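Local coordinates for protein cellulase (Xanthomonas axonopodis pv. citri, PDB 5HOS) that probably hydrolyses internal beta-1,4-glucosidic bonds of cellulose, as an endo-beta-1,4-glucanase of glycoside hydrolase family 5, at residues A246-G249 against V250-R254; R254-T257 against E258-R261. One frame throughout, in Å; residues are numbered along the deposited sequence.

Both contacts are local and lie on helix 248-262, which packs outside the eight-stranded parallel barrel. Coming from strand 224-231, the chain passes through a loop and reaches contact 1 (246-249 with 250-254), where the last loop residues turn into the first turns of the helix. Contact 2 (254-257 with 258-261) carries the same helix to its last turns. Each joins adjoining segments, so neither closes a loop or encloses the other. They run in series and share R254, with centres about 12 Å apart. Contact 1 ties the helix start to the loop after strand 224-231. Contact 2 sets aromatic and aliphatic side chains against that strand, and the chain then goes on to strand 267-273.

Contact 1 (A246-G249 against V250-R254); sequences ATVG and VERLR
E251 N donates to T247 O at 3.0 Å and R252 N to V248 O, two i to i+4 bonds that open the helix, while the next one, L253 N to G249 O, is weak. The first bond is nearly straight, with an N-H...O angle of 168°. The second is bent to 146°. T247 is the N-cap residue, yet its hydroxyl does not cap the helix. Its OG1 instead gives a hydrogen bond to OE2 of E251, a very short 2.5 Å, reaching the carboxylate from above its plane. E251 CG lies beside its own backbone N (chi1 -72°), and the extended chain beyond it carries the carboxylate back over the T247 peptide. Its CG passes 3.4 Å from T247 O. This is the N-terminal end of the helix in the beta-alpha-beta unit of strand 224-231, helix 248-262 and strand 267-273 of a TIM barrel. V248, which is buried, and R252 one turn on run alongside each other. V248 CG2 rests over one face of the R252 guanidinium, offset toward its rim, and comes within 3.4 Å of NE. The arginine chain is extended from CG to NE and runs back along V248. Its tip is fixed from outside: NH1 bonds the carbonyls of Y231 and D233, and NH2 has a weak bond to A234 O. L253 CG touches G249 O at 3.4 Å, and the leucine packs on M287 of helix 278-293.

Contact 2 (R254-T257 against E258-R261); sequences RSFT and EWLR
The later turns of helix 248-262, one of the outer helices of the TIM barrel, form this contact between F256 and T257 and the side chains of the next turn. The backbone is regular alpha-helix. E258 N, W259 N, L260 N and R261 N donate to the carbonyls of R254, S255, F256 and T257. The W259 N to S255 O bond, for example, is 2.9 Å. F256 and L260 carry the apolar side. L260 CG makes a CH-pi contact over one face of the phenyl ring, 4.2 Å from the centroid and 18° off the normal. CG is displaced toward the rim, and the two methyls overhang that rim, CD1 3.7 Å from F256 CE2 and CD2 3.9 Å from F256 CZ. F256 CG is anti to its backbone N (chi1 -178°), which swings the ring along the helix toward L260. W259 CE3 comes obliquely to F256 CE1 at 4.3 Å, and W201 meets both aromatic rings edge-to-face. F256 and L260 also touch I226 of strand 224-231, so this face is turned to the barrel. The indole NE1 of W259 is bonded to A211 O. T257 and R261 lie side by side; T257 CG2 is 4.1 Å from R261 NH1. T257 OG1 is bonded to L253 O and to W298 NE1. R261 NH2 forms a salt bridge to E258 OE2 at 3.0 Å. NH2 meets OE2 on its syn side, somewhat out of the carboxylate plane, and OE2 sits at the guanidinium edge, close to its plane. NH1 bonds N294 and NE pairs with D296. E258 and D296 probably balance its charge, and partners on all three nitrogens would restrict the rotation of the guanidinium.

Contact 1 (A246-G249 against V250-R254)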
loop_
_atom_site.group_PDB
_atom_site.type_symbol
_atom_site.label_atom_id
_atom_site.label_comp_id
_atom_site.label_asym_id
_atom_site.label_seq_id
_atom_site.Cartn_x
_atom_site.Cartn_y
_atom_site.Cartn_z
ATOM N N ALA A 246 -21.746 -11.743 -0.799
ATOM C CA ALA A 246 -21.981 -10.622 0.113
ATOM C C ALA A 246 -21.112 -10.660 1.363
ATOM O O ALA A 246 -21.065 -9.676 2.099
ATOM C CB ALA A 246 -23.452 -10.578 0.514
ATOM N N THR A 247 -20.457 -11.794 1.616
ATOM C CA THR A 247 -19.607 -11.985 2.784
ATOM C C THR A 247 -18.161 -12.411 2.446
ATOM O O THR A 247 -17.371 -12.647 3.363
ATOM C CB THR A 247 -20.229 -13.050 3.704
ATOM O OG1 THR A 247 -20.415 -14.259 2.962
ATOM C CG2 THR A 247 -21.588 -12.583 4.236
ATOM N N VAL A 248 -17.808 -12.482 1.159
ATOM C CA VAL A 248 -16.484 -12.988 0.733
ATOM C C VAL A 248 -15.295 -12.150 1.245
ATOM O O VAL A 248 -14.198 -12.684 1.439
ATOM C CB VAL A 248 -16.399 -13.184 -0.812
ATOM C CG1 VAL A 248 -16.328 -11.851 -1.555
ATOM C CG2 VAL A 248 -15.208 -14.061 -1.182
ATOM N N GLY A 249 -15.509 -10.853 1.464
ATOM C CA GLY A 249 -14.477 -9.996 2.037
ATOM C C GLY A 249 -14.129 -10.417 3.447
ATOM O O GLY A 249 -12.972 -10.699 3.758
ATOM N N VAL A 250 -15.155 -10.494 4.285
ATOM C CA VAL A 250 -15.006 -10.916 5.679
ATOM C C VAL A 250 -14.342 -12.301 5.744
ATOM O O VAL A 250 -13.389 -12.513 6.506
ATOM C CB VAL A 250 -16.378 -10.950 6.395
ATOM C CG1 VAL A 250 -16.284 -11.627 7.759
ATOM C CG2 VAL A 250 -16.932 -9.538 6.537
ATOM N N GLU A 251 -14.839 -13.220 4.923
ATOM C CA GLU A 251 -14.326 -14.589 4.885
ATOM C C GLU A 251 -12.850 -14.673 4.503
ATOM O O GLU A 251 -12.123 -15.483 5.069
ATOM C CB GLU A 251 -15.151 -15.437 3.927
ATOM C CG GLU A 251 -16.542 -15.747 4.468
ATOM C CD GLU A 251 -17.542 -16.097 3.383
ATOM O OE1 GLU A 251 -17.134 -16.446 2.257
ATOM O OE2 GLU A 251 -18.750 -16.015 3.661
ATOM N N ARG A 252 -12.425 -13.833 3.559
ATOM C CA ARG A 252 -11.032 -13.809 3.100
ATOM C C ARG A 252 -10.081 -13.037 4.010
ATOM O O ARG A 252 -8.862 -13.158 3.845
ATOM C CB ARG A 252 -10.947 -13.292 1.664
ATOM C CG ARG A 252 -11.477 -14.304 0.665
ATOM C CD ARG A 252 -11.479 -13.748 -0.737
ATOM N NE ARG A 252 -11.922 -14.721 -1.736
ATOM C CZ ARG A 252 -12.166 -14.434 -3.016
ATOM N NH1 ARG A 252 -12.015 -13.195 -3.477
ATOM N NH2 ARG A 252 -12.574 -15.388 -3.849
ATOM N N LEU A 253 -10.628 -12.246 4.941
ATOM C CA LEU A 253 -9.839 -11.606 6.003
ATOM C C LEU A 253 -9.756 -12.408 7.296
ATOM O O LEU A 253 -8.873 -12.146 8.119
ATOM C CB LEU A 253 -10.377 -10.204 6.338
ATOM C CG LEU A 253 -10.321 -9.124 5.249
ATOM C CD1 LEU A 253 -10.666 -7.759 5.832
ATOM C CD2 LEU A 253 -8.966 -9.061 4.547
ATOM N N ARG A 254 -10.645 -13.379 7.488
ATOM C CA ARG A 254 -10.794 -13.999 8.813
ATOM C C ARG A 254 -9.522 -14.688 9.358
ATOM O O ARG A 254 -9.101 -14.396 10.483
ATOM C CB ARG A 254 -11.979 -14.969 8.837
ATOM C CG ARG A 254 -12.398 -15.365 10.243
ATOM C CD ARG A 254 -13.641 -16.248 10.235
ATOM N NE ARG A 254 -14.871 -15.516 9.915
ATOM C CZ ARG A 254 -15.502 -14.662 10.729
ATOM N NH1 ARG A 254 -15.037 -14.372 11.953
ATOM N NH2 ARG A 254 -16.616 -14.076 10.309
#

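Contact 2 (R254-T257 against E258-R261)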
loop_
_atom_site.group_PDB
_atom_site.type_symbol
_atom_site.label_atom_id
_atom_site.label_comp_id
_atom_site.label_asym_id
_atom_site.label_seq_id
_atom_site.Cartn_x
_atom_site.Cartn_y
_atom_site.Cartn_z
ATOM N N ARG A 254 -10.645 -13.379 7.488
ATOM C CA ARG A 254 -10.794 -13.999 8.813
ATOM C C ARG A 254 -9.522 -14.688 9.358
ATOM O O ARG A 254 -9.101 -14.396 10.483
ATOM C CB ARG A 254 -11.979 -14.969 8.837
ATOM C CG ARG A 254 -12.398 -15.365 10.243
ATOM C CD ARG A 254 -13.641 -16.248 10.235
ATOM N NE ARG A 254 -14.871 -15.516 9.915
ATOM C CZ ARG A 254 -15.502 -14.662 10.729
ATOM N NH1 ARG A 254 -15.037 -14.372 11.953
ATOM N NH2 ARG A 254 -16.616 -14.076 10.309
ATOM N N SER A 255 -8.920 -15.601 8.595
ATOM C CA SER A 255 -7.744 -16.328 9.122
ATOM C C SER A 255 -6.551 -15.387 9.322
ATOM O O SER A 255 -5.857 -15.483 10.329
ATOM C CB SER A 255 -7.379 -17.564 8.288
ATOM O OG SER A 255 -7.006 -17.241 6.966
ATOM N N PHE A 256 -6.353 -14.443 8.405
ATOM C CA PHE A 256 -5.304 -13.425 8.566
ATOM C C PHE A 256 -5.491 -12.627 9.856
ATOM O O PHE A 256 -4.526 -12.383 10.593
ATOM C CB PHE A 256 -5.272 -12.498 7.349
ATOM C CG PHE A 256 -4.192 -11.454 7.404
ATOM C CD1 PHE A 256 -2.852 -11.813 7.364
ATOM C CD2 PHE A 256 -4.516 -10.105 7.508
ATOM C CE1 PHE A 256 -1.851 -10.848 7.424
ATOM C CE2 PHE A 256 -3.520 -9.131 7.560
ATOM C CZ PHE A 256 -2.187 -9.506 7.523
ATOM N N THR A 257 -6.740 -12.261 10.138
ATOM C CA THR A 257 -7.078 -11.505 11.342
ATOM C C THR A 257 -6.695 -12.258 12.621
ATOM O O THR A 257 -6.053 -11.694 13.518
ATOM C CB THR A 257 -8.570 -11.109 11.329
ATOM O OG1 THR A 257 -8.816 -10.276 10.180
ATOM C CG2 THR A 257 -8.947 -10.349 12.578
ATOM N N GLU A 258 -7.060 -13.530 12.707
ATOM C CA GLU A 258 -6.693 -14.326 13.885
ATOM C C GLU A 258 -5.171 -14.587 13.955
ATOM O O GLU A 258 -4.601 -14.673 15.049
ATOM C CB GLU A 258 -7.495 -15.633 13.931
ATOM C CG GLU A 258 -7.343 -16.406 15.242
ATOM C CD GLU A 258 -7.716 -15.610 16.484
ATOM O OE1 GLU A 258 -7.062 -15.827 17.538
ATOM O OE2 GLU A 258 -8.645 -14.772 16.403
ATOM N N TRP A 259 -4.523 -14.707 12.797
ATOM C CA TRP A 259 -3.061 -14.815 12.738
ATOM C C TRP A 259 -2.413 -13.567 13.360
ATOM O O TRP A 259 -1.485 -13.691 14.166
ATOM C CB TRP A 259 -2.564 -15.008 11.289
ATOM C CG TRP A 259 -1.071 -15.176 11.203
ATOM C CD1 TRP A 259 -0.367 -16.343 11.286
ATOM C CD2 TRP A 259 -0.100 -14.134 11.039
ATOM N NE1 TRP A 259 0.983 -16.094 11.183
ATOM C CE2 TRP A 259 1.176 -14.748 11.028
ATOM C CE3 TRP A 259 -0.185 -12.739 10.890
ATOM C CZ2 TRP A 259 2.363 -14.017 10.868
ATOM C CZ3 TRP A 259 0.999 -12.011 10.738
ATOM C CH2 TRP A 259 2.255 -12.656 10.732
ATOM N N LEU A 260 -2.910 -12.380 12.992
ATOM C CA LEU A 260 -2.406 -11.125 13.569
ATOM C C LEU A 260 -2.544 -11.134 15.091
ATOM O O LEU A 260 -1.612 -10.768 15.812
ATOM C CB LEU A 260 -3.136 -9.906 12.984
ATOM C CG LEU A 260 -2.874 -9.522 11.525
ATOM C CD1 LEU A 260 -3.838 -8.408 11.134
ATOM C CD2 LEU A 260 -1.442 -9.073 11.296
ATOM N N ARG A 261 -3.703 -11.586 15.558
ATOM C CA ARG A 261 -4.018 -11.620 16.990
ATOM C C ARG A 261 -3.087 -12.566 17.750
ATOM O O ARG A 261 -2.523 -12.193 18.777
ATOM C CB ARG A 261 -5.486 -12.015 17.191
ATOM C CG ARG A 261 -6.053 -11.703 18.566
ATOM C CD ARG A 261 -7.571 -11.852 18.590
ATOM N NE ARG A 261 -8.251 -10.707 17.967
ATOM C CZ ARG A 261 -9.153 -10.745 16.979
ATOM N NH1 ARG A 261 -9.674 -9.600 16.531
ATOM N NH2 ARG A 261 -9.567 -11.885 16.428
#